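Local coordinates for protein hemolysin (Enterococcus faecalis, PDB 2R2Z) that is the transporter-associated (CorC_HlyC) domain of a putative membrane hemolysin, which binds zinc in the crystal and belongs to a full-length protein that may bind flavin adenine dinucleotide, at residues G54-E59 / E75-T80; E17-G22 / L82-V87. All blocks are in the same frame, centred on the assembly; numbering follows the deposited sequence. Where two conformers were deposited one is given.

Contact 1 (G54-E59 / E75-T80). With ZN (zinc ion), chain B.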
ATOM      1  N   GLY A  54      -5.602  -5.504  -9.613  1.00 13.42           N
ATOM      2  CA  GLY A  54      -5.752  -6.309 -10.820  1.00 15.03           C
ATOM      3  C   GLY A  54      -5.328  -5.615 -12.103  1.00 15.45           C
ATOM      4  O   GLY A  54      -5.322  -6.235 -13.167  1.00 16.67           O
ATOM      5  N   THR A  55      -4.980  -4.332 -12.000  1.00 15.81           N
ATOM      6  CA  THR A  55      -4.581  -3.521 -13.155  1.00 16.65           C
ATOM      7  C   THR A  55      -3.564  -2.503 -12.665  1.00 16.32           C
ATOM      8  O   THR A  55      -3.686  -1.991 -11.558  1.00 16.93           O
ATOM      9  CB  THR A  55      -5.783  -2.767 -13.768  1.00 17.26           C
ATOM     10  OG1 THR A  55      -6.733  -3.705 -14.281  1.00 19.18           O
ATOM     11  CG2 THR A  55      -5.347  -1.869 -14.927  1.00 18.90           C
ATOM     12  N   ILE A  56      -2.561  -2.211 -13.492  1.00 15.38           N
ATOM     13  CA  ILE A  56      -1.543  -1.208 -13.151  1.00 15.55           C
ATOM     14  C   ILE A  56      -2.106   0.182 -13.466  1.00 14.89           C
ATOM     15  O   ILE A  56      -2.512   0.443 -14.593  1.00 15.65           O
ATOM     16  CB  ILE A  56      -0.212  -1.464 -13.909  1.00 16.04           C
ATOM     17  CG1 ILE A  56       0.339  -2.860 -13.581  1.00 17.52           C
ATOM     18  CG2 ILE A  56       0.819  -0.407 -13.555  1.00 16.73           C
ATOM     19  CD1 ILE A  56       1.591  -3.245 -14.352  1.00 18.35           C
ATOM     20  N   PRO A  57      -2.171   1.066 -12.458  1.00 14.24           N
ATOM     21  CA  PRO A  57      -2.664   2.421 -12.685  1.00 13.81           C
ATOM     22  C   PRO A  57      -1.737   3.228 -13.612  1.00 13.31           C
ATOM     23  O   PRO A  57      -0.517   3.039 -13.554  1.00 13.16           O
ATOM     24  CB  PRO A  57      -2.635   3.035 -11.270  1.00 13.91           C
ATOM     25  CG  PRO A  57      -2.610   1.858 -10.323  1.00 15.76           C
ATOM     26  CD  PRO A  57      -1.841   0.812 -11.040  1.00 14.46           C
ATOM     27  N   ASP A  58      -2.328   4.121 -14.416  1.00 13.46           N
ATOM     28  CA  ASP A  58      -1.622   5.179 -15.191  1.00 13.90           C
ATOM     29  C   ASP A  58      -0.929   6.118 -14.197  1.00 13.69           C
ATOM     30  O   ASP A  58      -1.401   6.277 -13.052  1.00 12.41           O
ATOM     31  CB  ASP A  58      -2.693   5.939 -16.036  1.00 15.12           C
ATOM     32  CG  ASP A  58      -2.136   6.951 -17.075  1.00 15.49           C
ATOM     33  OD1 ASP A  58      -0.911   7.048 -17.311  0.60 14.18           O
ATOM     34  OD2 ASP A  58      -2.992   7.660 -17.688  0.60 13.56           O
ATOM     35  N   GLU A  59       0.196   6.716 -14.585  1.00 13.63           N
ATOM     36  CA  GLU A  59       0.773   7.767 -13.754  1.00 12.23           C
ATOM     37  C   GLU A  59      -0.295   8.832 -13.547  1.00 12.30           C
ATOM     38  O   GLU A  59      -0.972   9.242 -14.507  1.00 13.54           O
ATOM     39  CB  GLU A  59       2.000   8.375 -14.407  1.00 11.60           C
ATOM     40  CG  GLU A  59       3.196   7.457 -14.405  1.00 14.38           C
ATOM     41  CD  GLU A  59       4.384   8.048 -15.171  1.00 14.98           C
ATOM     42  OE1 GLU A  59       4.125   8.865 -16.064  0.90 15.47           O
ATOM     43  OE2 GLU A  59       5.524   7.680 -14.859  0.90 12.89           O
ATOM     44  N   GLU A  75      -0.561   5.984  -4.621  1.00  9.49           N
ATOM     45  CA  GLU A  75      -0.329   7.417  -4.534  1.00 10.90           C
ATOM     46  C   GLU A  75       0.621   7.943  -5.593  1.00 10.42           C
ATOM     47  O   GLU A  75       0.426   9.041  -6.105  1.00 10.79           O
ATOM     48  CB  GLU A  75       0.175   7.777  -3.142  1.00 10.87           C
ATOM     49  CG  GLU A  75       0.094   9.254  -2.864  1.00 15.01           C
ATOM     50  CD  GLU A  75      -1.339   9.805  -2.954  1.00 15.42           C
ATOM     51  OE1 GLU A  75      -2.345   9.087  -2.701  1.00 17.61           O
ATOM     52  OE2 GLU A  75      -1.470  10.972  -3.291  1.00 15.32           O
ATOM     53  N   GLU A  76       1.670   7.175  -5.890  1.00  9.70           N
ATOM     54  CA  GLU A  76       2.681   7.601  -6.854  1.00 10.01           C
ATOM     55  C   GLU A  76       3.179   6.429  -7.651  1.00  9.71           C
ATOM     56  O   GLU A  76       3.732   5.473  -7.085  1.00  9.71           O
ATOM     57  CB  GLU A  76       3.865   8.284  -6.159  1.00 11.15           C
ATOM     58  CG  GLU A  76       4.832   8.890  -7.152  1.00 14.15           C
ATOM     59  CD  GLU A  76       5.996   9.628  -6.523  1.00 15.85           C
ATOM     60  OE1 GLU A  76       6.145   9.607  -5.282  1.00 17.49           O
ATOM     61  OE2 GLU A  76       6.780  10.235  -7.294  1.00 18.65           O
HETATM   62  N   MSE A  77       3.024   6.546  -8.969  1.00 10.01           N
HETATM   63  CA  MSE A  77       3.584   5.598  -9.943  1.00 10.44           C
HETATM   64  C   MSE A  77       4.819   6.198 -10.580  1.00 11.12           C
HETATM   65  O   MSE A  77       4.872   7.409 -10.825  1.00 11.75           O
HETATM   66  CB  MSE A  77       2.594   5.318 -11.076  1.00 10.91           C
HETATM   67  CG  MSE A  77       1.246   4.802 -10.628  1.00 11.18           C
HETATM   68 SE   MSE A  77       1.338   3.091  -9.729  0.65 11.41          SE
HETATM   69  CE  MSE A  77       2.091   2.038 -11.206  1.00 12.30           C
ATOM     70  N   GLU A  78       5.806   5.352 -10.838  1.00 11.39           N
ATOM     71  CA  GLU A  78       6.944   5.734 -11.676  0.50 11.65           C
ATOM     72  C   GLU A  78       6.950   4.738 -12.820  1.00 11.57           C
ATOM     73  O   GLU A  78       7.409   3.606 -12.666  1.00 11.25           O
ATOM     74  CB  GLU A  78       8.262   5.722 -10.883  0.50 11.90           C
ATOM     75  CG  GLU A  78       9.505   6.122 -11.707  0.50 12.42           C
ATOM     76  CD  GLU A  78      10.736   6.379 -10.854  0.50 14.63           C
ATOM     77  OE1 GLU A  78      10.676   7.281  -9.989  0.50 13.29           O
ATOM     78  OE2 GLU A  78      11.761   5.685 -11.052  0.50 12.57           O
ATOM     79  N   GLY A  79       6.406   5.159 -13.954  1.00 11.55           N
ATOM     80  CA  GLY A  79       6.088   4.202 -15.018  1.00 11.78           C
ATOM     81  C   GLY A  79       5.123   3.186 -14.432  1.00 12.15           C
ATOM     82  O   GLY A  79       4.155   3.556 -13.745  1.00 12.75           O
ATOM     83  N   THR A  80       5.415   1.909 -14.625  1.00 11.95           N
ATOM     84  CA  THR A  80       4.540   0.879 -14.096  1.00 13.58           C
ATOM     85  C   THR A  80       4.911   0.426 -12.687  1.00 12.77           C
ATOM     86  O   THR A  80       4.259  -0.473 -12.148  1.00 13.45           O
ATOM     87  CB  THR A  80       4.472  -0.329 -15.021  1.00 15.03           C
ATOM     88  OG1 THR A  80       5.779  -0.873 -15.193  1.00 16.34           O
ATOM     89  CG2 THR A  80       3.901   0.053 -16.376  1.00 16.19           C
TER
HETATM   90 ZN    ZN B  91       5.657   9.286 -17.235  0.86 16.81          ZN
HETATM   91  O   HOH W   1       1.761   3.418 -14.951  1.00 17.46           O
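The polar part of this contact centres on the carboxylate of E59. Its OE1 binds a zinc ion at 2.0 Å. Its OE2 accepts the backbone N-H of G79, with G79 N to E59 OE2 at 2.8 Å and an N-H...O angle of 159°. The donor comes from above the carboxylate plane. E59 runs extended beyond CG, so the carboxylate reaches past M77 to the end of the strand. Metal and amide together would fix its rotation. A water adds a second bridge, donating to P57 O and to G79 O, each at 2.7 Å. The E59-G79 bond and this water hold the loop after helix 45-53 against the end of strand 70-78, where the chain turns into strand 81-89 of the antiparallel sheet. G79 lies at that turn. D58 points away and binds another zinc ion through OD1. The apolar part is built on selenomethionine M77. Its chain bends at chi2 and chi3 (-63° and -61°), which brings CE under the loop. M77 CE meets I56 CG2 at 3.6 Å, the side chains crossing at about a right angle. M77 CE also lies 4.1 Å from P57 CD. I56 CG2 reaches on to T80 CB at 3.9 Å.

Contact 2 (E17-G22 / L82-V87)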
ATOM      1  N   GLU A  17      -3.314   8.132   8.910  1.00  8.61           N
ATOM      2  CA  GLU A  17      -2.941   8.206   7.498  1.00  8.71           C
ATOM      3  C   GLU A  17      -1.437   8.272   7.333  1.00  8.07           C
ATOM      4  O   GLU A  17      -0.760   9.076   7.989  1.00  8.20           O
ATOM      5  CB  GLU A  17      -3.600   9.416   6.865  1.00  9.39           C
ATOM      6  CG  GLU A  17      -3.624   9.407   5.350  1.00 12.29           C
ATOM      7  CD  GLU A  17      -4.515  10.499   4.797  1.00 16.14           C
ATOM      8  OE1 GLU A  17      -5.315  11.104   5.547  1.00 20.40           O
ATOM      9  OE2 GLU A  17      -4.426  10.768   3.600  1.00 16.80           O
ATOM     10  N   TYR A  18      -0.936   7.436   6.421  1.00  7.97           N
ATOM     11  CA  TYR A  18       0.504   7.219   6.254  1.00  7.25           C
ATOM     12  C   TYR A  18       0.823   7.083   4.776  1.00  7.64           C
ATOM     13  O   TYR A  18      -0.053   6.715   3.970  1.00  8.80           O
ATOM     14  CB  TYR A  18       0.945   5.922   6.977  1.00  8.79           C
ATOM     15  CG  TYR A  18       0.652   5.918   8.461  1.00  8.55           C
ATOM     16  CD1 TYR A  18       1.657   6.189   9.388  1.00  9.11           C
ATOM     17  CD2 TYR A  18      -0.641   5.707   8.929  1.00  9.73           C
ATOM     18  CE1 TYR A  18       1.373   6.206  10.760  1.00  9.71           C
ATOM     19  CE2 TYR A  18      -0.935   5.752  10.278  1.00 10.03           C
ATOM     20  CZ  TYR A  18       0.075   6.012  11.182  1.00  9.90           C
ATOM     21  OH  TYR A  18      -0.253   6.028  12.522  1.00 11.90           O
ATOM     22  N   LEU A  19       2.071   7.372   4.421  1.00  7.47           N
ATOM     23  CA  LEU A  19       2.625   7.043   3.110  1.00  7.59           C
ATOM     24  C   LEU A  19       3.617   5.912   3.306  1.00  8.05           C
ATOM     25  O   LEU A  19       4.459   5.961   4.199  1.00  9.73           O
ATOM     26  CB  LEU A  19       3.322   8.262   2.482  1.00  8.56           C
ATOM     27  CG  LEU A  19       2.406   9.460   2.232  1.00  8.50           C
ATOM     28  CD1 LEU A  19       3.217  10.671   1.762  1.00 10.69           C
ATOM     29  CD2 LEU A  19       1.314   9.142   1.211  1.00 10.95           C
ATOM     30  N   VAL A  20       3.497   4.891   2.475  1.00  8.02           N
ATOM     31  CA  VAL A  20       4.300   3.675   2.601  1.00  8.27           C
ATOM     32  C   VAL A  20       5.035   3.435   1.291  1.00  8.49           C
ATOM     33  O   VAL A  20       4.420   3.451   0.220  1.00  8.94           O
ATOM     34  CB  VAL A  20       3.392   2.477   2.947  1.00  8.54           C
ATOM     35  CG1 VAL A  20       4.140   1.124   2.801  1.00 10.96           C
ATOM     36  CG2 VAL A  20       2.835   2.663   4.354  1.00 10.34           C
ATOM     37  N   GLN A  21       6.349   3.243   1.361  1.00  8.94           N
ATOM     38  CA  GLN A  21       7.115   2.917   0.174  0.50  9.04           C
ATOM     39  C   GLN A  21       6.716   1.539  -0.348  1.00  9.57           C
ATOM     40  O   GLN A  21       6.536   0.590   0.421  1.00  9.30           O
ATOM     41  CB  GLN A  21       8.619   2.984   0.490  0.50  9.56           C
ATOM     42  CG  GLN A  21       9.057   4.370   1.018  0.50 10.08           C
ATOM     43  CD  GLN A  21       8.906   5.457  -0.028  0.50  9.97           C
ATOM     44  OE1 GLN A  21       9.364   5.294  -1.154  0.50 11.58           O
ATOM     45  NE2 GLN A  21       8.265   6.567   0.333  0.50 10.87           N
ATOM     46  N   GLY A  22       6.594   1.430  -1.667  1.00  9.45           N
ATOM     47  CA  GLY A  22       6.250   0.164  -2.321  1.00  9.16           C
ATOM     48  C   GLY A  22       7.167  -0.988  -1.933  1.00  8.77           C
ATOM     49  O   GLY A  22       6.738  -2.150  -1.886  1.00  9.13           O
ATOM     50  N   LEU A  82       4.841   0.865  -8.765  1.00 10.50           N
ATOM     51  CA  LEU A  82       4.140   1.535  -7.683  1.00 10.54           C
ATOM     52  C   LEU A  82       5.149   1.963  -6.633  1.00 10.10           C
ATOM     53  O   LEU A  82       5.678   1.136  -5.886  1.00 10.71           O
ATOM     54  CB  LEU A  82       3.059   0.622  -7.109  1.00 10.61           C
ATOM     55  CG  LEU A  82       2.379   1.073  -5.812  1.00 10.30           C
ATOM     56  CD1 LEU A  82       1.822   2.495  -5.931  1.00 10.48           C
ATOM     57  CD2 LEU A  82       1.261   0.101  -5.458  1.00 10.52           C
ATOM     58  N   LEU A  83       5.445   3.241  -6.609  1.00  9.88           N
ATOM     59  CA  LEU A  83       6.481   3.817  -5.752  0.50 10.42           C
ATOM     60  C   LEU A  83       6.004   4.019  -4.306  1.00  9.66           C
ATOM     61  O   LEU A  83       6.736   3.743  -3.398  1.00  9.49           O
ATOM     62  CB  LEU A  83       6.967   5.166  -6.295  0.50 11.71           C
ATOM     63  CG  LEU A  83       8.041   5.312  -7.367  0.50 12.93           C
ATOM     64  CD1 LEU A  83       8.443   6.778  -7.469  0.50 14.41           C
ATOM     65  CD2 LEU A  83       9.266   4.462  -7.076  0.50 13.68           C
ATOM     66  N   VAL A  84       4.826   4.635  -4.182  1.00  8.67           N
ATOM     67  CA  VAL A  84       4.335   5.036  -2.860  1.00  8.92           C
ATOM     68  C   VAL A  84       2.856   4.722  -2.763  1.00  8.38           C
ATOM     69  O   VAL A  84       2.081   5.037  -3.683  1.00  9.05           O
ATOM     70  CB  VAL A  84       4.578   6.563  -2.601  1.00  9.09           C
ATOM     71  CG1 VAL A  84       4.132   6.941  -1.202  1.00 10.52           C
ATOM     72  CG2 VAL A  84       6.065   6.918  -2.770  1.00 11.18           C
ATOM     73  N   LEU A  85       2.480   4.124  -1.634  1.00  7.90           N
ATOM     74  CA  LEU A  85       1.075   3.876  -1.299  1.00  8.11           C
ATOM     75  C   LEU A  85       0.633   4.878  -0.258  1.00  8.05           C
ATOM     76  O   LEU A  85       1.412   5.240   0.610  1.00  9.33           O
ATOM     77  CB  LEU A  85       0.914   2.468  -0.678  1.00  8.53           C
ATOM     78  CG  LEU A  85       1.080   1.242  -1.570  1.00  8.35           C
ATOM     79  CD1 LEU A  85       2.563   0.978  -1.869  1.00  9.18           C
ATOM     80  CD2 LEU A  85       0.484   0.022  -0.893  1.00  9.04           C
ATOM     81  N   ARG A  86      -0.623   5.290  -0.311  1.00  7.37           N
ATOM     82  CA  ARG A  86      -1.234   5.968   0.813  1.00  8.51           C
ATOM     83  C   ARG A  86      -2.077   4.953   1.564  1.00  8.00           C
ATOM     84  O   ARG A  86      -2.747   4.126   0.951  1.00  9.31           O
ATOM     85  CB  ARG A  86      -2.087   7.133   0.326  1.00  8.57           C
ATOM     86  CG  ARG A  86      -2.739   7.955   1.449  1.00  9.28           C
ATOM     87  CD  ARG A  86      -3.729   8.976   0.881  1.00 10.68           C
ATOM     88  NE  ARG A  86      -3.123   9.951  -0.042  1.00 11.46           N
ATOM     89  CZ  ARG A  86      -2.895  11.231   0.234  1.00 10.53           C
ATOM     90  NH1 ARG A  86      -3.148  11.737   1.430  1.00 11.08           N
ATOM     91  NH2 ARG A  86      -2.396  12.003  -0.704  1.00 10.54           N
ATOM     92  N   VAL A  87      -2.006   4.991   2.888  1.00  7.66           N
ATOM     93  CA  VAL A  87      -2.771   4.082   3.715  1.00  8.91           C
ATOM     94  C   VAL A  87      -3.616   4.859   4.706  1.00  8.18           C
ATOM     95  O   VAL A  87      -3.088   5.715   5.424  1.00  9.11           O
ATOM     96  CB  VAL A  87      -1.819   3.167   4.491  1.00 10.91           C
ATOM     97  CG1 VAL A  87      -2.594   2.114   5.248  1.00 12.94           C
ATOM     98  CG2 VAL A  87      -0.747   2.564   3.562  1.00 13.39           C
TER
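A zinc-binding glutamate, E17, also forms a salt bridge across the strand pair. E17 OE2 takes R86 NH1 at 2.7 Å with its anti lone pair, and lies almost in the guanidinium plane. The carboxylate and guanidinium planes are 56° apart. R86 has CG anti to its backbone N (chi1 -178°) and bends at chi3, which carries NH1 to E17. R86 NE pairs with E75 on strand 70-78, so the arginine ties three strands together. Its charge is probably shared between E17 and E75.

The backbones are joined by a regular ladder. Y18 pairs with V87 and V20 with L85, both hydrogen-bonded pairs. V20 N to L85 O and L85 N to V20 O are each 2.8 Å. L19 with R86 and Q21 with V84 are the non-hydrogen-bonded pairs. G22 N still reaches L83 O at 2.9 Å, but from above the carbonyl plane.

On the face of V20, L85 and V87, V20 CG2 touches V87 CG2 at 3.7 Å. L85 CD1 lies over G22 CA at 3.8 Å. F29 of helix 26-33 touches V20 and V87, and L49 of helix 45-53 touches L85. On the other face, L19 CD2 runs alongside R86 CB at 4.0 Å, and the Q21 amide lies beside V84 CG2.

The contact pairs the middle strand 81-89 with strand 17-21 in the helix-backed antiparallel sheet of the transporter-associated domain.

In the fold
Contacts 1 and 2 meet through neighbouring strands of one antiparallel sheet. Strand 70-78 of contact 1 turns directly into strand 81-89 of contact 2. Their centres are about 12 Å apart. E76 O and L83 N, 2.9 Å apart, probably form a hydrogen bond between the two strands. The salt bridge from E75 OE1 to R86 NE, also 2.9 Å, joins the side chains. Both contacts carry zinc ligands, but at separate places: D58 and E59 in the loop of contact 1, and E17 at the start of strand 17-21. The L83 end of contact 2 comes closer to the zinc loop, with about 8 Å between the nearest side-chain atoms of L83 and E59.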